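Local coordinates for Alpha/beta hydrolase fold protein (Chitinophaga pinensis, PDB 4PW0) that probably hydrolyses an as yet unidentified substrate, as a bacterial member of the alpha/beta hydrolase fold family with a likely serine nucleophile, at residues Phe104-Phe109 against Arg128-Val133; Lys141-Phe146 against Thr208-Lys213; Pro225-Gln230 against Ser274-Phe279. All coordinates share one frame; numbering follows the deposited sequence.

Contact 1 of 3, residues Phe104-Phe109 against Arg128-Val133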
loop_
_atom_site.group_PDB
_atom_site.type_symbol
_atom_site.label_atom_id
_atom_site.label_comp_id
_atom_site.label_asym_id
_atom_site.label_seq_id
_atom_site.Cartn_x
_atom_site.Cartn_y
_atom_site.Cartn_z
ATOM N N PHE A 104 10.342 11.046 -18.158
ATOM C CA PHE A 104 10.840 9.931 -17.368
ATOM C C PHE A 104 10.018 9.805 -16.093
ATOM O O PHE A 104 9.338 10.727 -15.699
ATOM C CB PHE A 104 12.337 10.147 -17.034
ATOM C CG PHE A 104 12.655 11.509 -16.476
ATOM C CD1 PHE A 104 12.967 12.567 -17.323
ATOM C CD2 PHE A 104 12.646 11.763 -15.113
ATOM C CE1 PHE A 104 13.271 13.823 -16.839
ATOM C CE2 PHE A 104 12.955 13.006 -14.622
ATOM C CZ PHE A 104 13.276 14.052 -15.488
ATOM N N ASP A 105 10.085 8.627 -15.492
ATOM C CA ASP A 105 9.551 8.422 -14.150
ATOM C C ASP A 105 10.694 8.683 -13.162
ATOM O O ASP A 105 11.878 8.609 -13.508
ATOM C CB ASP A 105 9.069 6.985 -13.994
ATOM C CG ASP A 105 7.898 6.655 -14.899
ATOM O OD1 ASP A 105 6.986 7.518 -15.078
ATOM O OD2 ASP A 105 7.849 5.487 -15.356
ATOM N N VAL A 106 10.318 8.938 -11.895
ATOM C CA VAL A 106 11.323 9.179 -10.855
ATOM C C VAL A 106 11.023 8.357 -9.599
ATOM O O VAL A 106 9.869 8.135 -9.253
ATOM C CB VAL A 106 11.447 10.667 -10.474
ATOM C CG1 VAL A 106 11.884 11.477 -11.683
ATOM C CG2 VAL A 106 10.143 11.233 -9.918
ATOM N N LEU A 107 12.118 7.974 -8.935
ATOM C CA LEU A 107 12.044 7.286 -7.630
ATOM C C LEU A 107 13.020 8.013 -6.716
ATOM O O LEU A 107 14.213 8.081 -6.999
ATOM C CB LEU A 107 12.446 5.816 -7.773
ATOM C CG LEU A 107 12.441 4.943 -6.494
ATOM C CD1 LEU A 107 12.568 3.483 -6.921
ATOM C CD2 LEU A 107 13.556 5.274 -5.628
ATOM N N GLY A 108 12.526 8.577 -5.620
ATOM C CA GLY A 108 13.374 9.300 -4.701
ATOM C C GLY A 108 13.276 8.673 -3.312
ATOM O O GLY A 108 12.175 8.552 -2.768
ATOM N N PHE A 109 14.446 8.361 -2.735
ATOM C CA PHE A 109 14.525 7.834 -1.373
ATOM C C PHE A 109 15.162 8.884 -0.467
ATOM O O PHE A 109 16.253 9.370 -0.753
ATOM C CB PHE A 109 15.374 6.555 -1.399
ATOM C CG PHE A 109 15.641 5.926 -0.025
ATOM C CD1 PHE A 109 14.662 5.894 0.944
ATOM C CD2 PHE A 109 16.866 5.318 0.247
ATOM C CE1 PHE A 109 14.903 5.315 2.182
ATOM C CE2 PHE A 109 17.093 4.703 1.460
ATOM C CZ PHE A 109 16.106 4.711 2.437
ATOM N N ARG A 128 6.615 11.739 -15.592
ATOM C CA ARG A 128 5.379 11.027 -15.723
ATOM C C ARG A 128 4.853 10.580 -14.338
ATOM O O ARG A 128 3.885 11.167 -13.835
ATOM C CB ARG A 128 5.540 9.877 -16.693
ATOM C CG ARG A 128 4.219 9.196 -16.973
ATOM C CD ARG A 128 4.335 7.943 -17.829
ATOM N NE ARG A 128 5.070 6.880 -17.162
ATOM C CZ ARG A 128 4.879 5.578 -17.350
ATOM N NH1 ARG A 128 3.969 5.132 -18.227
ATOM N NH2 ARG A 128 5.590 4.701 -16.632
ATOM N N LYS A 129 5.500 9.569 -13.740
ATOM C CA LYS A 129 5.059 9.083 -12.419
ATOM C C LYS A 129 6.190 9.258 -11.412
ATOM O O LYS A 129 7.373 9.289 -11.767
ATOM C CB LYS A 129 4.696 7.599 -12.501
ATOM C CG LYS A 129 3.528 7.319 -13.464
ATOM C CD LYS A 129 3.111 5.855 -13.455
ATOM C CE LYS A 129 2.111 5.524 -14.499
ATOM N NZ LYS A 129 1.626 4.152 -14.559
ATOM N N ILE A 130 5.784 9.322 -10.147
ATOM C CA ILE A 130 6.702 9.612 -9.042
ATOM C C ILE A 130 6.569 8.544 -7.955
ATOM O O ILE A 130 5.457 8.214 -7.537
ATOM C CB ILE A 130 6.349 10.973 -8.417
ATOM C CG1 ILE A 130 6.367 12.078 -9.481
ATOM C CG2 ILE A 130 7.215 11.315 -7.225
ATOM C CD1 ILE A 130 5.855 13.406 -8.955
ATOM N N ILE A 131 7.720 8.057 -7.467
ATOM C CA ILE A 131 7.771 7.194 -6.274
ATOM C C ILE A 131 8.586 7.924 -5.208
ATOM O O ILE A 131 9.697 8.377 -5.494
ATOM C CB ILE A 131 8.416 5.842 -6.585
ATOM C CG1 ILE A 131 7.671 5.144 -7.718
ATOM C CG2 ILE A 131 8.460 4.979 -5.327
ATOM C CD1 ILE A 131 8.558 4.228 -8.529
ATOM N N ILE A 132 8.029 8.028 -3.998
ATOM C CA ILE A 132 8.663 8.667 -2.855
ATOM C C ILE A 132 8.787 7.605 -1.771
ATOM O O ILE A 132 7.773 7.046 -1.354
ATOM C CB ILE A 132 7.867 9.870 -2.326
ATOM C CG1 ILE A 132 7.746 10.943 -3.382
ATOM C CG2 ILE A 132 8.502 10.400 -1.036
ATOM C CD1 ILE A 132 6.792 12.054 -3.026
ATOM N N VAL A 133 10.011 7.371 -1.313
ATOM C CA VAL A 133 10.274 6.392 -0.243
ATOM C C VAL A 133 10.931 7.114 0.917
ATOM O O VAL A 133 11.912 7.832 0.715
ATOM C CB VAL A 133 11.181 5.253 -0.707
ATOM C CG1 VAL A 133 11.367 4.231 0.392
ATOM C CG2 VAL A 133 10.652 4.634 -1.993
#
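V106 to F109 pair in parallel with I130 to V133, the strand axes 4.7 Å apart and 8° from parallel, through backbone bonds such as I131 N to V106 O and G108 N to I131 O. At the start of the pair, beside the backbone bond R128 N to F104 O, the carboxylate of D105 accepts the N-H of K129 and the guanidinium of R128. R128 grips it side-on: NE reaches OD1 at 2.9 Å in a nearly straight bond (172°), and NH2 reaches OD2 at 2.7 Å, both on syn lone pairs, with the two flat groups only 23° apart. K129 N meets OD1 at 2.9 Å on its anti side, so three N-H groups fix the carboxylate's rotation. The aliphatic end of K129 covers one guanidinium face, while its NZ bonds to Y283 O and other carbonyls at the C-terminus. Further along, V106 and I130 lie side by side, CG2 against CG1, on the face covered by helix 111-122; L107 and I131 meet on the other, beneath helix 269-282. F109 CD1 meets V133 CG1 at 3.7 Å. These are the two strands of a beta-alpha-beta unit of the alpha/beta hydrolase sheet, joined through helix 111-122; the first runs into a probable nucleophile elbow.

Contact 2 of 3, residues Lys141-Phe146 against Thr208-Lys213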
loop_
_atom_site.group_PDB
_atom_site.type_symbol
_atom_site.label_atom_id
_atom_site.label_comp_id
_atom_site.label_asym_id
_atom_site.label_seq_id
_atom_site.Cartn_x
_atom_site.Cartn_y
_atom_site.Cartn_z
ATOM N N LYS A 141 8.516 19.677 11.139
ATOM C CA LYS A 141 9.249 19.951 12.359
ATOM C C LYS A 141 10.255 18.864 12.719
ATOM O O LYS A 141 11.271 19.128 13.351
ATOM C CB LYS A 141 8.258 20.175 13.512
ATOM C CG LYS A 141 7.199 21.244 13.279
ATOM C CD LYS A 141 7.774 22.603 12.899
ATOM C CE LYS A 141 6.716 23.686 13.016
ATOM N NZ LYS A 141 7.151 24.879 12.252
ATOM N N VAL A 142 9.991 17.621 12.332
ATOM C CA VAL A 142 10.882 16.527 12.721
ATOM C C VAL A 142 12.299 16.769 12.181
ATOM O O VAL A 142 13.266 16.359 12.806
ATOM C CB VAL A 142 10.334 15.147 12.259
ATOM C CG1 VAL A 142 10.310 15.035 10.747
ATOM C CG2 VAL A 142 11.108 13.985 12.875
ATOM N N LEU A 143 12.422 17.424 11.028
ATOM C CA LEU A 143 13.728 17.630 10.435
ATOM C C LEU A 143 14.511 18.734 11.151
ATOM O O LEU A 143 15.703 18.839 10.946
ATOM C CB LEU A 143 13.611 17.954 8.953
ATOM C CG LEU A 143 13.200 16.728 8.109
ATOM C CD1 LEU A 143 12.941 17.147 6.690
ATOM C CD2 LEU A 143 14.258 15.608 8.160
ATOM N N HIS A 144 13.852 19.530 12.007
ATOM C CA HIS A 144 14.611 20.522 12.770
ATOM C C HIS A 144 15.631 19.851 13.658
ATOM O O HIS A 144 16.662 20.454 14.006
ATOM C CB HIS A 144 13.677 21.372 13.645
ATOM C CG HIS A 144 12.655 22.154 12.884
ATOM N ND1 HIS A 144 11.816 23.062 13.494
ATOM C CD2 HIS A 144 12.283 22.114 11.587
ATOM C CE1 HIS A 144 11.015 23.582 12.589
ATOM N NE2 HIS A 144 11.260 23.005 11.430
ATOM N N THR A 145 15.367 18.613 14.051
ATOM C CA THR A 145 16.282 17.842 14.887
ATOM C C THR A 145 17.099 16.785 14.168
ATOM O O THR A 145 17.752 15.949 14.777
ATOM C CB THR A 145 15.594 17.256 16.088
ATOM O OG1 THR A 145 14.534 16.434 15.676
ATOM C CG2 THR A 145 15.136 18.426 17.073
ATOM N N PHE A 146 17.090 16.866 12.844
ATOM C CA PHE A 146 17.902 15.970 12.034
ATOM C C PHE A 146 19.384 16.026 12.424
ATOM O O PHE A 146 19.989 14.977 12.539
ATOM C CB PHE A 146 17.695 16.252 10.530
ATOM C CG PHE A 146 18.529 15.404 9.657
ATOM C CD1 PHE A 146 18.179 14.121 9.437
ATOM C CD2 PHE A 146 19.661 15.906 9.001
ATOM C CE1 PHE A 146 18.924 13.311 8.620
ATOM C CE2 PHE A 146 20.399 15.096 8.178
ATOM C CZ PHE A 146 20.043 13.780 7.999
ATOM N N THR A 208 18.193 19.472 6.687
ATOM C CA THR A 208 17.693 20.266 7.812
ATOM C C THR A 208 16.853 21.437 7.313
ATOM O O THR A 208 15.757 21.706 7.846
ATOM C CB THR A 208 18.892 20.755 8.677
ATOM O OG1 THR A 208 19.673 19.621 9.116
ATOM C CG2 THR A 208 18.383 21.495 9.915
ATOM N N ASN A 209 17.359 22.129 6.309
ATOM C CA ASN A 209 16.628 23.265 5.771
ATOM C C ASN A 209 15.364 22.953 5.000
ATOM O O ASN A 209 14.444 23.776 4.970
ATOM C CB ASN A 209 17.549 24.203 4.991
ATOM C CG ASN A 209 18.352 25.093 5.907
ATOM O OD1 ASN A 209 17.933 25.452 7.001
ATOM N ND2 ASN A 209 19.519 25.419 5.485
ATOM N N TRP A 210 15.264 21.756 4.432
ATOM C CA TRP A 210 13.990 21.312 3.861
ATOM C C TRP A 210 12.916 21.394 4.942
ATOM O O TRP A 210 11.779 21.760 4.639
ATOM C CB TRP A 210 14.132 19.882 3.322
ATOM C CG TRP A 210 12.920 19.307 2.667
ATOM C CD1 TRP A 210 12.046 18.420 3.210
ATOM C CD2 TRP A 210 12.470 19.535 1.332
ATOM N NE1 TRP A 210 11.084 18.085 2.295
ATOM C CE2 TRP A 210 11.337 18.727 1.127
ATOM C CE3 TRP A 210 12.913 20.332 0.282
ATOM C CZ2 TRP A 210 10.671 18.670 -0.090
ATOM C CZ3 TRP A 210 12.242 20.271 -0.927
ATOM C CH2 TRP A 210 11.145 19.433 -1.103
ATOM N N GLY A 211 13.273 21.045 6.180
ATOM C CA GLY A 211 12.331 21.142 7.290
ATOM C C GLY A 211 12.193 22.530 7.883
ATOM O O GLY A 211 11.098 22.958 8.268
ATOM N N LYS A 212 13.302 23.254 7.988
ATOM C CA LYS A 212 13.243 24.554 8.665
ATOM C C LYS A 212 12.604 25.649 7.860
ATOM O O LYS A 212 11.982 26.560 8.450
ATOM C CB LYS A 212 14.638 25.004 9.051
ATOM C CG LYS A 212 15.241 24.168 10.171
ATOM C CD LYS A 212 16.608 24.694 10.600
ATOM C CE LYS A 212 16.477 26.015 11.369
ATOM N NZ LYS A 212 17.836 26.575 11.656
ATOM N N LYS A 213 12.788 25.629 6.558
ATOM C CA LYS A 213 12.307 26.704 5.716
ATOM C C LYS A 213 10.812 26.566 5.463
ATOM O O LYS A 213 10.310 25.471 5.325
ATOM C CB LYS A 213 13.068 26.811 4.399
ATOM C CG LYS A 213 14.571 27.109 4.558
ATOM C CD LYS A 213 14.882 28.512 4.995
ATOM C CE LYS A 213 16.389 28.788 5.033
ATOM N NZ LYS A 213 16.982 28.507 3.704
HETATM O O HOH W 1 9.026 24.148 10.010
#
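The carbonyl oxygen of G211 is held by H144 NE2 at 3.2 Å and by a water that donates to it at 3.0 Å. The imidazole bond is bent (139° at the hydrogen): G211 O lies close to the ring plane, but NE2 stands well above the carbonyl plane, 66° out of it. The same water lies 2.9 Å from H144 NE2 and, in one conformer of K141, accepts from NZ. K141 CA sits over the centre of one face of the H144 ring. Alongside, K212 CG approaches H144 CD2. Deeper in, L143 CB rests on G211 CA at 3.8 Å, a closeness that the missing side chain of G211 permits, since a beta carbon there would collide with L143 CB. L143 CD1 meets the edge of the W210 indole at CD1, also 3.8 Å away; W210 NE1 is bonded to A136 O, and its ring stacks on F114. F146 turns its ring edge, at CD2, to T208 OG1, a hydroxyl already bonded to L204 O. The segment before helix 146-154 thus meets the end of helix 197-212 through an apolar inner side and a water-bridged outer one, where the long, bent imidazole bond implies a loose, water-assisted link.

Contact 3 of 3, residues Pro225-Gln230 against Ser274-Phe279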
loop_
_atom_site.group_PDB
_atom_site.type_symbol
_atom_site.label_atom_id
_atom_site.label_comp_id
_atom_site.label_asym_id
_atom_site.label_seq_id
_atom_site.Cartn_x
_atom_site.Cartn_y
_atom_site.Cartn_z
ATOM N N PRO A 225 0.605 11.051 -10.906
ATOM C CA PRO A 225 0.467 9.853 -10.052
ATOM C C PRO A 225 1.718 9.686 -9.162
ATOM O O PRO A 225 2.851 9.789 -9.649
ATOM C CB PRO A 225 0.376 8.710 -11.050
ATOM C CG PRO A 225 0.129 9.350 -12.389
ATOM C CD PRO A 225 0.777 10.691 -12.311
ATOM N N VAL A 226 1.482 9.435 -7.878
ATOM C CA VAL A 226 2.564 9.268 -6.913
ATOM C C VAL A 226 2.338 7.986 -6.146
ATOM O O VAL A 226 1.195 7.667 -5.762
ATOM C CB VAL A 226 2.640 10.456 -5.917
ATOM C CG1 VAL A 226 3.843 10.318 -4.983
ATOM C CG2 VAL A 226 2.738 11.779 -6.673
ATOM N N PHE A 227 3.432 7.285 -5.841
ATOM C CA PHE A 227 3.377 6.125 -4.963
ATOM C C PHE A 227 4.297 6.427 -3.786
ATOM O O PHE A 227 5.514 6.650 -3.988
ATOM C CB PHE A 227 3.861 4.915 -5.728
ATOM C CG PHE A 227 3.937 3.649 -4.932
ATOM C CD1 PHE A 227 3.010 3.375 -3.920
ATOM C CD2 PHE A 227 4.921 2.728 -5.197
ATOM C CE1 PHE A 227 3.043 2.171 -3.227
ATOM C CE2 PHE A 227 4.955 1.522 -4.518
ATOM C CZ PHE A 227 4.049 1.262 -3.511
ATOM N N VAL A 228 3.730 6.482 -2.579
ATOM C CA VAL A 228 4.469 6.878 -1.369
ATOM C C VAL A 228 4.623 5.601 -0.532
ATOM O O VAL A 228 3.627 4.962 -0.201
ATOM C CB VAL A 228 3.702 7.928 -0.560
ATOM C CG1 VAL A 228 4.465 8.278 0.692
ATOM C CG2 VAL A 228 3.404 9.195 -1.368
ATOM N N VAL A 229 5.866 5.289 -0.163
ATOM C CA VAL A 229 6.180 4.101 0.652
ATOM C C VAL A 229 6.903 4.543 1.930
ATOM O O VAL A 229 7.801 5.410 1.922
ATOM C CB VAL A 229 7.078 3.131 -0.133
ATOM C CG1 VAL A 229 7.576 1.973 0.734
ATOM C CG2 VAL A 229 6.346 2.612 -1.356
ATOM N N GLN A 230 6.514 3.933 3.043
ATOM C CA GLN A 230 7.133 4.232 4.335
ATOM C C GLN A 230 6.966 3.038 5.269
ATOM O O GLN A 230 6.085 2.200 5.052
ATOM C CB GLN A 230 6.490 5.515 4.872
ATOM C CG GLN A 230 6.996 6.065 6.195
ATOM C CD GLN A 230 8.489 6.274 6.205
ATOM O OE1 GLN A 230 9.248 5.292 6.262
ATOM N NE2 GLN A 230 8.946 7.510 6.192
ATOM N N SER A 274 7.284 -5.468 -6.290
ATOM C CA SER A 274 5.971 -5.887 -6.778
ATOM C C SER A 274 4.985 -4.727 -6.881
ATOM O O SER A 274 4.291 -4.522 -7.894
ATOM C CB SER A 274 5.409 -6.961 -5.894
ATOM O OG SER A 274 4.109 -7.330 -6.342
ATOM N N GLN A 275 4.983 -3.924 -5.831
ATOM C CA GLN A 275 4.070 -2.773 -5.812
ATOM C C GLN A 275 4.436 -1.712 -6.830
ATOM O O GLN A 275 3.537 -1.162 -7.522
ATOM C CB GLN A 275 4.027 -2.174 -4.416
ATOM C CG GLN A 275 3.392 -3.077 -3.413
ATOM C CD GLN A 275 3.156 -2.384 -2.097
ATOM O OE1 GLN A 275 3.847 -1.462 -1.740
ATOM N NE2 GLN A 275 2.156 -2.914 -1.345
ATOM N N THR A 276 5.737 -1.403 -6.907
ATOM C CA THR A 276 6.266 -0.351 -7.777
ATOM C C THR A 276 6.156 -0.715 -9.261
ATOM O O THR A 276 5.832 0.139 -10.105
ATOM C CB THR A 276 7.751 -0.034 -7.411
ATOM O OG1 THR A 276 7.803 0.393 -6.059
ATOM C CG2 THR A 276 8.294 1.085 -8.269
ATOM N N GLU A 277 6.409 -1.988 -9.574
ATOM C CA GLU A 277 6.290 -2.431 -10.946
ATOM C C GLU A 277 4.856 -2.273 -11.443
ATOM O O GLU A 277 4.633 -1.787 -12.573
ATOM C CB GLU A 277 6.783 -3.884 -11.032
ATOM C CG GLU A 277 6.614 -4.570 -12.332
ATOM C CD GLU A 277 7.235 -5.943 -12.163
ATOM O OE1 GLU A 277 6.842 -6.667 -11.200
ATOM O OE2 GLU A 277 8.159 -6.254 -12.925
ATOM N N TYR A 278 3.854 -2.656 -10.647
ATOM C CA TYR A 278 2.505 -2.421 -11.027
ATOM C C TYR A 278 2.197 -0.936 -11.226
ATOM O O TYR A 278 1.556 -0.501 -12.208
ATOM C CB TYR A 278 1.481 -3.067 -10.046
ATOM C CG TYR A 278 0.074 -2.833 -10.492
ATOM C CD1 TYR A 278 -0.533 -3.693 -11.429
ATOM C CD2 TYR A 278 -0.629 -1.714 -10.105
ATOM C CE1 TYR A 278 -1.790 -3.407 -11.889
ATOM C CE2 TYR A 278 -1.885 -1.412 -10.611
ATOM C CZ TYR A 278 -2.455 -2.293 -11.509
ATOM O OH TYR A 278 -3.694 -1.973 -12.047
ATOM N N PHE A 279 2.607 -0.137 -10.240
ATOM C CA PHE A 279 2.377 1.277 -10.308
ATOM C C PHE A 279 2.914 1.866 -11.624
ATOM O O PHE A 279 2.203 2.571 -12.310
ATOM C CB PHE A 279 3.012 1.951 -9.100
ATOM C CG PHE A 279 3.009 3.460 -9.151
ATOM C CD1 PHE A 279 1.828 4.177 -8.987
ATOM C CD2 PHE A 279 4.176 4.162 -9.345
ATOM C CE1 PHE A 279 1.828 5.568 -9.013
ATOM C CE2 PHE A 279 4.194 5.549 -9.372
ATOM C CZ PHE A 279 3.019 6.235 -9.207
#
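F227 lays its CB over the centre of the F279 ring, 3.6 Å from the centroid and 5° off the ring normal, a CH-pi contact made almost straight down onto the face. The two rings themselves meet obliquely, with centroids 5.6 Å apart and planes at 40°. F279 CG is anti to its backbone N, and the ring reaches from the helix to the strand backbone, where CZ at its rim comes to 3.6 Å from both P225 O and F227 N. P225 CB packs against the same end of the ring, at CE1. In this way strand 226-231 of the central alpha/beta hydrolase sheet receives helix 269-282, the last of the chain, which runs antiparallel to it (172°) with the axes 9.9 Å apart; I131 of the neighbouring strand also touches F279. The F227 ring, its CG likewise anti to the backbone N, presents its edge to two polar groups of the helix. Q275 OE1 lies near the ring plane, 3.3 Å from CZ in one of two F227 conformers, and its side chain crosses F227 at about a right angle; T276 OG1, in one of its own two conformers, approaches CE2, also near that plane. Neither oxygen depends on the ring, for Q275 OE1 is hydrogen-bonded to Y257 and S255, and T276 OG1 to F272 O. V229 CG2 of the same strand lies over one face of the F227 ring, toward its rim. Q275 also packs against Q275 of the second subunit.

The three contacts follow one another along the chain without interleaving. Contacts 1 and 3 are neighbours, their centres 9 Å apart: strands 127-133 and 226-231 lie side by side in the central sheet, where I130 O probably accepts from F227 N at 2.8 Å. Helix 269-282 binds them further, as K129 NZ reaches F279 O. Contact 2 stands apart, its centre 22 Å from that of contact 1 and 26 Å from that of contact 3; it joins segments on the helical side of the fold, inserted between strands 127-133 and 226-231. Sheet and helical region together probably frame the active site, with F109 touching the presumed triad and F146 near it.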